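Local coordinates for protein NAD(P)H-FMN oxidoreductase (Bacillus subtilis, PDB 5LVA) that binds FMN in a flavodoxin-like fold and probably acts as a flavin reductase, passing electrons from NAD(P)H to the flavin, at residues E55-L66 / L96-A107. Numbering follows the deposited sequence.
With FMN (flavin mononucleotide), chain C.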
ATOM      1  N   GLU A  55     -13.939   6.733   1.798  1.00 25.77           N
ATOM      2  CA  GLU A  55     -15.052   7.365   1.113  1.00 26.51           C
ATOM      3  C   GLU A  55     -14.679   8.695   0.447  1.00 27.74           C
ATOM      4  O   GLU A  55     -15.154   9.007  -0.644  1.00 32.15           O
ATOM      5  CB  GLU A  55     -16.202   7.588   2.093  1.00 28.87           C
ATOM      6  CG  GLU A  55     -16.798   6.304   2.636  1.00 27.97           C
ATOM      7  CD  GLU A  55     -17.929   6.549   3.607  1.00 28.06           C
ATOM      8  OE1 GLU A  55     -18.449   7.673   3.628  1.00 33.46           O
ATOM      9  OE2 GLU A  55     -18.294   5.628   4.357  1.00 29.45           O
ATOM     10  N   GLU A  56     -13.815   9.468   1.090  1.00 25.66           N
ATOM     11  CA  GLU A  56     -13.521  10.813   0.624  1.00 24.36           C
ATOM     12  C   GLU A  56     -12.428  10.885  -0.439  1.00 26.54           C
ATOM     13  O   GLU A  56     -12.200  11.943  -1.002  1.00 32.48           O
ATOM     14  CB  GLU A  56     -13.159  11.714   1.822  1.00 31.57           C
ATOM     15  CG  GLU A  56     -14.388  12.201   2.615  1.00 40.83           C
ATOM     16  CD  GLU A  56     -14.044  12.853   3.966  1.00 57.20           C
ATOM     17  OE1 GLU A  56     -12.872  13.240   4.182  1.00 55.99           O
ATOM     18  OE2 GLU A  56     -14.957  12.993   4.814  1.00 52.46           O
ATOM     19  N   HIS A  57     -11.762   9.774  -0.734  1.00 27.44           N
ATOM     20  CA  HIS A  57     -10.704   9.773  -1.746  1.00 22.71           C
ATOM     21  C   HIS A  57     -11.019   8.859  -2.920  1.00 26.56           C
ATOM     22  O   HIS A  57     -11.800   7.925  -2.792  1.00 27.27           O
ATOM     23  CB  HIS A  57      -9.369   9.361  -1.130  1.00 25.06           C
ATOM     24  CG  HIS A  57      -8.870  10.305  -0.088  1.00 24.68           C
ATOM     25  ND1 HIS A  57      -9.447  10.404   1.158  1.00 24.62           N
ATOM     26  CD2 HIS A  57      -7.846  11.191  -0.100  1.00 22.76           C
ATOM     27  CE1 HIS A  57      -8.801  11.314   1.869  1.00 21.41           C
ATOM     28  NE2 HIS A  57      -7.822  11.803   1.128  1.00 18.73           N
ATOM     29  N   ASP A  58     -10.392   9.132  -4.061  1.00 27.07           N
ATOM     30  CA  ASP A  58     -10.702   8.430  -5.303  1.00 23.23           C
ATOM     31  C   ASP A  58      -9.830   7.199  -5.484  1.00 24.67           C
ATOM     32  O   ASP A  58     -10.212   6.251  -6.156  1.00 26.14           O
ATOM     33  CB  ASP A  58     -10.534   9.365  -6.510  1.00 26.94           C
ATOM     34  CG  ASP A  58     -11.314  10.668  -6.366  1.00 32.74           C
ATOM     35  OD1 ASP A  58     -12.542  10.617  -6.174  1.00 33.79           O
ATOM     36  OD2 ASP A  58     -10.695  11.748  -6.448  1.00 38.73           O
ATOM     37  N   ARG A  59      -8.649   7.224  -4.882  1.00 22.83           N
ATOM     38  CA  ARG A  59      -7.690   6.146  -4.997  1.00 18.94           C
ATOM     39  C   ARG A  59      -7.096   5.836  -3.634  1.00 20.92           C
ATOM     40  O   ARG A  59      -6.740   6.737  -2.900  1.00 22.92           O
ATOM     41  CB  ARG A  59      -6.583   6.516  -5.979  1.00 18.89           C
ATOM     42  CG  ARG A  59      -5.538   5.430  -6.146  1.00 21.45           C
ATOM     43  CD  ARG A  59      -4.373   5.894  -6.980  1.00 21.00           C
ATOM     44  NE  ARG A  59      -4.750   6.072  -8.370  1.00 25.24           N
ATOM     45  CZ  ARG A  59      -3.892   6.304  -9.354  1.00 29.65           C
ATOM     46  NH1 ARG A  59      -2.596   6.392  -9.099  1.00 27.39           N
ATOM     47  NH2 ARG A  59      -4.333   6.450 -10.598  1.00 29.15           N
ATOM     48  N   ILE A  60      -6.987   4.557  -3.299  1.00 23.57           N
ATOM     49  CA  ILE A  60      -6.394   4.145  -2.035  1.00 18.96           C
ATOM     50  C   ILE A  60      -5.115   3.347  -2.255  1.00 22.31           C
ATOM     51  O   ILE A  60      -5.105   2.352  -2.972  1.00 17.06           O
ATOM     52  CB  ILE A  60      -7.370   3.319  -1.222  1.00 19.39           C
ATOM     53  CG1 ILE A  60      -8.712   4.033  -1.192  1.00 17.87           C
ATOM     54  CG2 ILE A  60      -6.834   3.112   0.181  1.00 16.76           C
ATOM     55  CD1 ILE A  60      -9.734   3.331  -0.416  1.00 22.40           C
ATOM     56  N   VAL A  61      -4.033   3.809  -1.636  1.00 23.41           N
ATOM     57  CA  VAL A  61      -2.716   3.216  -1.807  1.00 17.01           C
ATOM     58  C   VAL A  61      -2.239   2.589  -0.519  1.00 14.85           C
ATOM     59  O   VAL A  61      -2.094   3.268   0.480  1.00 21.09           O
ATOM     60  CB  VAL A  61      -1.693   4.260  -2.260  1.00 19.86           C
ATOM     61  CG1 VAL A  61      -0.318   3.660  -2.331  1.00 16.25           C
ATOM     62  CG2 VAL A  61      -2.093   4.842  -3.602  1.00 20.35           C
ATOM     63  N   PHE A  62      -2.000   1.288  -0.540  1.00 17.31           N
ATOM     64  CA  PHE A  62      -1.458   0.603   0.622  1.00 17.49           C
ATOM     65  C   PHE A  62       0.054   0.513   0.491  1.00 17.73           C
ATOM     66  O   PHE A  62       0.563  -0.170  -0.393  1.00 18.48           O
ATOM     67  CB  PHE A  62      -2.080  -0.782   0.773  1.00 16.44           C
ATOM     68  CG  PHE A  62      -3.573  -0.760   0.941  1.00 15.80           C
ATOM     69  CD1 PHE A  62      -4.412  -0.729  -0.162  1.00 16.64           C
ATOM     70  CD2 PHE A  62      -4.139  -0.758   2.201  1.00 16.11           C
ATOM     71  CE1 PHE A  62      -5.790  -0.703  -0.006  1.00 13.16           C
ATOM     72  CE2 PHE A  62      -5.510  -0.723   2.367  1.00 16.45           C
ATOM     73  CZ  PHE A  62      -6.337  -0.705   1.261  1.00 12.58           C
ATOM     74  N   GLN A  63       0.767   1.235   1.353  1.00 18.87           N
ATOM     75  CA  GLN A  63       2.219   1.280   1.307  1.00 15.47           C
ATOM     76  C   GLN A  63       2.805   0.536   2.486  1.00 17.55           C
ATOM     77  O   GLN A  63       2.476   0.827   3.624  1.00 18.38           O
ATOM     78  CB  GLN A  63       2.716   2.719   1.292  1.00 17.28           C
ATOM     79  CG  GLN A  63       4.215   2.845   1.138  1.00 20.75           C
ATOM     80  CD  GLN A  63       4.717   4.277   1.210  1.00 21.14           C
ATOM     81  OE1 GLN A  63       4.008   5.223   0.894  1.00 27.94           O
ATOM     82  NE2 GLN A  63       5.960   4.432   1.617  1.00 24.37           N
ATOM     83  N   PHE A  64       3.678  -0.427   2.218  1.00 18.97           N
ATOM     84  CA  PHE A  64       4.262  -1.217   3.286  1.00 15.64           C
ATOM     85  C   PHE A  64       5.522  -1.901   2.825  1.00 15.39           C
ATOM     86  O   PHE A  64       5.761  -2.001   1.639  1.00 18.52           O
ATOM     87  CB  PHE A  64       3.255  -2.251   3.809  1.00 18.70           C
ATOM     88  CG  PHE A  64       2.664  -3.155   2.745  1.00 18.03           C
ATOM     89  CD1 PHE A  64       1.506  -2.796   2.076  1.00 15.51           C
ATOM     90  CD2 PHE A  64       3.247  -4.379   2.448  1.00 16.09           C
ATOM     91  CE1 PHE A  64       0.966  -3.620   1.136  1.00 15.60           C
ATOM     92  CE2 PHE A  64       2.708  -5.202   1.508  1.00 13.30           C
ATOM     93  CZ  PHE A  64       1.568  -4.828   0.845  1.00 17.69           C
ATOM     94  N   PRO A  65       6.366  -2.334   3.767  1.00 18.51           N
ATOM     95  CA  PRO A  65       7.465  -3.201   3.361  1.00 15.80           C
ATOM     96  C   PRO A  65       6.975  -4.631   3.226  1.00 19.32           C
ATOM     97  O   PRO A  65       6.066  -5.028   3.949  1.00 19.27           O
ATOM     98  CB  PRO A  65       8.460  -3.070   4.510  1.00 14.96           C
ATOM     99  CG  PRO A  65       7.609  -2.806   5.684  1.00 16.07           C
ATOM    100  CD  PRO A  65       6.498  -1.921   5.175  1.00 16.28           C
ATOM    101  N   LEU A  66       7.568  -5.385   2.309  1.00 18.46           N
ATOM    102  CA  LEU A  66       7.275  -6.794   2.176  1.00 15.65           C
ATOM    103  C   LEU A  66       7.868  -7.559   3.336  1.00 19.05           C
ATOM    104  O   LEU A  66       9.084  -7.676   3.455  1.00 18.32           O
ATOM    105  CB  LEU A  66       7.828  -7.343   0.863  1.00 18.76           C
ATOM    106  CG  LEU A  66       7.263  -8.671   0.376  1.00 16.49           C
ATOM    107  CD1 LEU A  66       5.820  -8.471  -0.019  1.00 18.95           C
ATOM    108  CD2 LEU A  66       8.074  -9.187  -0.777  1.00 15.95           C
ATOM    109  N   LEU A  96     -16.979   1.406  -1.741  1.00 30.84           N
ATOM    110  CA  LEU A  96     -15.679   1.439  -2.389  1.00 26.84           C
ATOM    111  C   LEU A  96     -15.770   1.094  -3.863  1.00 30.08           C
ATOM    112  O   LEU A  96     -14.769   1.130  -4.574  1.00 32.46           O
ATOM    113  CB  LEU A  96     -14.718   0.475  -1.703  1.00 23.47           C
ATOM    114  CG  LEU A  96     -14.563   0.663  -0.200  1.00 25.41           C
ATOM    115  CD1 LEU A  96     -13.698  -0.423   0.383  1.00 17.91           C
ATOM    116  CD2 LEU A  96     -13.975   2.030   0.081  1.00 19.81           C
ATOM    117  N   ARG A  97     -16.961   0.754  -4.330  1.00 29.06           N
ATOM    118  CA  ARG A  97     -17.080   0.303  -5.701  1.00 28.99           C
ATOM    119  C   ARG A  97     -16.737   1.441  -6.637  1.00 31.49           C
ATOM    120  O   ARG A  97     -17.304   2.515  -6.538  1.00 33.42           O
ATOM    121  CB  ARG A  97     -18.485  -0.229  -5.985  1.00 34.92           C
ATOM    122  CG  ARG A  97     -18.501  -1.354  -7.010  1.00 41.17           C
ATOM    123  CD  ARG A  97     -19.902  -1.846  -7.282  1.00 50.20           C
ATOM    124  NE  ARG A  97     -20.817  -0.742  -7.540  1.00 61.92           N
ATOM    125  CZ  ARG A  97     -22.133  -0.877  -7.659  1.00 68.97           C
ATOM    126  NH1 ARG A  97     -22.688  -2.078  -7.542  1.00 63.22           N
ATOM    127  NH2 ARG A  97     -22.896   0.184  -7.893  1.00 69.78           N
ATOM    128  N   GLY A  98     -15.778   1.211  -7.524  1.00 29.45           N
ATOM    129  CA  GLY A  98     -15.398   2.220  -8.493  1.00 24.66           C
ATOM    130  C   GLY A  98     -14.070   2.900  -8.205  1.00 27.07           C
ATOM    131  O   GLY A  98     -13.426   3.407  -9.116  1.00 23.91           O
ATOM    132  N   LYS A  99     -13.665   2.913  -6.937  1.00 25.70           N
ATOM    133  CA  LYS A  99     -12.414   3.553  -6.534  1.00 26.99           C
ATOM    134  C   LYS A  99     -11.220   2.733  -6.989  1.00 23.29           C
ATOM    135  O   LYS A  99     -11.346   1.547  -7.234  1.00 26.34           O
ATOM    136  CB  LYS A  99     -12.368   3.751  -5.011  1.00 24.40           C
ATOM    137  CG  LYS A  99     -13.446   4.678  -4.471  1.00 24.53           C
ATOM    138  CD  LYS A  99     -13.381   4.813  -2.954  1.00 23.78           C
ATOM    139  CE  LYS A  99     -14.476   5.715  -2.424  1.00 24.46           C
ATOM    140  NZ  LYS A  99     -14.258   7.149  -2.772  1.00 29.04           N
ATOM    141  N   GLU A 100     -10.061   3.372  -7.098  1.00 21.27           N
ATOM    142  CA  GLU A 100      -8.836   2.678  -7.464  1.00 20.28           C
ATOM    143  C   GLU A 100      -8.120   2.134  -6.237  1.00 22.22           C
ATOM    144  O   GLU A 100      -8.215   2.694  -5.148  1.00 24.89           O
ATOM    145  CB  GLU A 100      -7.913   3.604  -8.257  1.00 23.22           C
ATOM    146  CG  GLU A 100      -8.402   3.891  -9.661  1.00 19.68           C
ATOM    147  CD  GLU A 100      -7.619   4.992 -10.366  1.00 27.67           C
ATOM    148  OE1 GLU A 100      -7.264   6.000  -9.717  1.00 21.43           O
ATOM    149  OE2 GLU A 100      -7.378   4.860 -11.583  1.00 31.74           O
ATOM    150  N   PHE A 101      -7.397   1.039  -6.441  1.00 19.66           N
ATOM    151  CA  PHE A 101      -6.765   0.275  -5.382  1.00 18.25           C
ATOM    152  C   PHE A 101      -5.362  -0.040  -5.857  1.00 20.35           C
ATOM    153  O   PHE A 101      -5.198  -0.681  -6.873  1.00 20.36           O
ATOM    154  CB  PHE A 101      -7.582  -0.994  -5.119  1.00 20.65           C
ATOM    155  CG  PHE A 101      -7.050  -1.904  -4.030  1.00 21.33           C
ATOM    156  CD1 PHE A 101      -5.797  -2.493  -4.119  1.00 19.89           C
ATOM    157  CD2 PHE A 101      -7.874  -2.274  -2.972  1.00 18.40           C
ATOM    158  CE1 PHE A 101      -5.353  -3.350  -3.135  1.00 18.47           C
ATOM    159  CE2 PHE A 101      -7.437  -3.150  -1.991  1.00 13.02           C
ATOM    160  CZ  PHE A 101      -6.179  -3.677  -2.069  1.00 15.27           C
ATOM    161  N   MET A 102      -4.340   0.409  -5.149  1.00 20.21           N
ATOM    162  CA  MET A 102      -3.009   0.000  -5.543  1.00 19.15           C
ATOM    163  C   MET A 102      -2.104  -0.281  -4.343  1.00 20.39           C
ATOM    164  O   MET A 102      -2.362   0.148  -3.226  1.00 18.83           O
ATOM    165  CB  MET A 102      -2.391   1.035  -6.484  1.00 14.43           C
ATOM    166  CG  MET A 102      -1.583   2.139  -5.874  1.00 28.59           C
ATOM    167  SD  MET A 102      -0.430   2.838  -7.091  1.00 26.69           S
ATOM    168  CE  MET A 102       0.701   1.482  -7.150  1.00 30.93           C
ATOM    169  N   VAL A 103      -1.068  -1.063  -4.596  1.00 22.00           N
ATOM    170  CA  VAL A 103      -0.121  -1.462  -3.577  1.00 19.09           C
ATOM    171  C   VAL A 103       1.223  -0.850  -3.898  1.00 16.46           C
ATOM    172  O   VAL A 103       1.646  -0.872  -5.031  1.00 18.28           O
ATOM    173  CB  VAL A 103       0.004  -3.016  -3.492  1.00 17.01           C
ATOM    174  CG1 VAL A 103       1.182  -3.429  -2.606  1.00 15.88           C
ATOM    175  CG2 VAL A 103      -1.277  -3.612  -2.984  1.00 13.83           C
ATOM    176  N   ALA A 104       1.888  -0.296  -2.896  1.00 18.04           N
ATOM    177  CA  ALA A 104       3.265   0.161  -3.061  1.00 18.82           C
ATOM    178  C   ALA A 104       4.122  -0.576  -2.056  1.00 17.14           C
ATOM    179  O   ALA A 104       3.993  -0.369  -0.869  1.00 20.83           O
ATOM    180  CB  ALA A 104       3.376   1.668  -2.876  1.00 16.49           C
ATOM    181  N   VAL A 105       4.995  -1.444  -2.530  1.00 16.23           N
ATOM    182  CA  VAL A 105       5.664  -2.361  -1.634  1.00 16.01           C
ATOM    183  C   VAL A 105       7.157  -2.380  -1.912  1.00 18.98           C
ATOM    184  O   VAL A 105       7.602  -2.297  -3.049  1.00 16.90           O
ATOM    185  CB  VAL A 105       5.056  -3.789  -1.752  1.00 20.37           C
ATOM    186  CG1 VAL A 105       5.179  -4.325  -3.171  1.00 20.03           C
ATOM    187  CG2 VAL A 105       5.692  -4.743  -0.773  1.00 20.34           C
ATOM    188  N   SER A 106       7.935  -2.434  -0.850  1.00 21.10           N
ATOM    189  CA  SER A 106       9.368  -2.504  -0.982  1.00 19.23           C
ATOM    190  C   SER A 106       9.842  -3.892  -0.563  1.00 20.25           C
ATOM    191  O   SER A 106       9.307  -4.478   0.371  1.00 18.69           O
ATOM    192  CB  SER A 106      10.027  -1.415  -0.142  1.00 16.11           C
ATOM    193  OG  SER A 106       9.667  -1.562   1.213  1.00 22.18           O
ATOM    194  N   ALA A 107      10.839  -4.428  -1.252  1.00 18.95           N
ATOM    195  CA  ALA A 107      11.305  -5.765  -0.919  1.00 18.45           C
ATOM    196  C   ALA A 107      12.814  -5.805  -0.821  1.00 21.17           C
ATOM    197  O   ALA A 107      13.501  -5.163  -1.598  1.00 24.75           O
ATOM    198  CB  ALA A 107      10.813  -6.768  -1.948  1.00 20.96           C
TER
HETATM  199  N1  FMN C 201      12.236  -8.825   1.812  1.00 19.19           N
HETATM  200  C2  FMN C 201      11.821  -9.619   0.761  1.00 21.14           C
HETATM  201  O2  FMN C 201      12.241  -9.415  -0.373  1.00 24.27           O
HETATM  202  N3  FMN C 201      10.928 -10.641   0.963  1.00 17.85           N
HETATM  203  C4  FMN C 201      10.442 -10.898   2.213  1.00 18.25           C
HETATM  204  O4  FMN C 201       9.642 -11.816   2.345  1.00 17.01           O
HETATM  205  C4A FMN C 201      10.860 -10.105   3.287  1.00 17.78           C
HETATM  206  N5  FMN C 201      10.385 -10.338   4.552  1.00 18.71           N
HETATM  207  C5A FMN C 201      10.789  -9.561   5.612  1.00 17.15           C
HETATM  208  C6  FMN C 201      10.286  -9.824   6.877  1.00 16.24           C
HETATM  209  C7  FMN C 201      10.654  -9.059   7.963  1.00 18.12           C
HETATM  210  C7M FMN C 201      10.086  -9.373   9.320  1.00 14.08           C
HETATM  211  C8  FMN C 201      11.557  -8.011   7.771  1.00 20.19           C
HETATM  212  C8M FMN C 201      11.987  -7.149   8.920  1.00 12.95           C
HETATM  213  C9  FMN C 201      12.061  -7.754   6.503  1.00 16.31           C
HETATM  214  C9A FMN C 201      11.674  -8.517   5.414  1.00 20.16           C
HETATM  215  N10 FMN C 201      12.173  -8.273   4.140  1.00 20.82           N
HETATM  216  C10 FMN C 201      11.758  -9.065   3.081  1.00 19.23           C
HETATM  217  C1' FMN C 201      13.105  -7.120   3.894  1.00 18.52           C
HETATM  218  C2' FMN C 201      12.148  -5.912   3.729  1.00 21.32           C
HETATM  219  O2' FMN C 201      11.244  -6.109   2.646  1.00 20.61           O
HETATM  220  C3' FMN C 201      12.808  -4.523   3.676  1.00 21.70           C
HETATM  221  O3' FMN C 201      13.399  -4.349   4.940  1.00 23.26           O
HETATM  222  C4' FMN C 201      11.763  -3.423   3.404  1.00 18.38           C
HETATM  223  O4' FMN C 201      11.099  -3.731   2.218  1.00 25.02           O
HETATM  224  C5' FMN C 201      12.206  -1.979   3.206  1.00 22.15           C
HETATM  225  O5' FMN C 201      12.528  -1.406   4.444  1.00 26.92           O
HETATM  226  P   FMN C 201      12.154   0.059   4.999  1.00 23.20           P
HETATM  227  O1P FMN C 201      11.753  -0.236   6.398  1.00 20.77           O
HETATM  228  O2P FMN C 201      13.368   0.919   4.904  1.00 25.37           O
HETATM  229  O3P FMN C 201      11.014   0.773   4.364  1.00 24.37           O
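Glu100 OE1 is gripped by two nitrogens of Arg59, with NE 2.9 Å and NH2 3.1 Å away. Both reach it from the same face of the carboxylate, well above its plane, while the oxygen lies within the plane of the guanidinium, at its edge. The side-on grip, through NE and NH2, follows from CG standing anti to the backbone N (chi1 180°) and a bend at chi3, and NH2 has a second partner in Lys172 O. Were Arg59 an alanine, the Glu100 carboxylate would probably lose its charged mate and Lys172 O this donor. Near the end of helix 47-56, Lys99 NZ donates to His57 O and, from above the carbonyl plane, to Glu55 O (3.0 Å), a position reached through a bend at chi4; the ammonium thus ties the helix end to the turn that precedes strand 100-106. From there strands 59-65 and 100-106 run parallel as neighbours in the central sheet of the flavodoxin-like fold, linked through helix 73-82 in a beta-alpha-beta crossover. Backbone bonds pass back and forth between them, from Glu100 N to Asp58 O up to Leu66 N to Ser106 O (2.8 Å), with only Ser106 N to Phe64 O weak. On the face opposite the salt bridge, Phe62 CE1 sits over one face of the Phe101 ring, offset toward its rim, with the planes at 39° and the centroids 4.9 Å apart; Trp78 of the crossover helix meets Phe62 edge-to-face. Farther along, Phe64 CZ rests 3.7 Å from Val103 CG1. At the C-terminal ends of the strands the FMN ribityl chain is held: its O2' donates to Leu66 O, and Ser106 OG shares a hydrogen bond of 2.8 Å with FMN O4'.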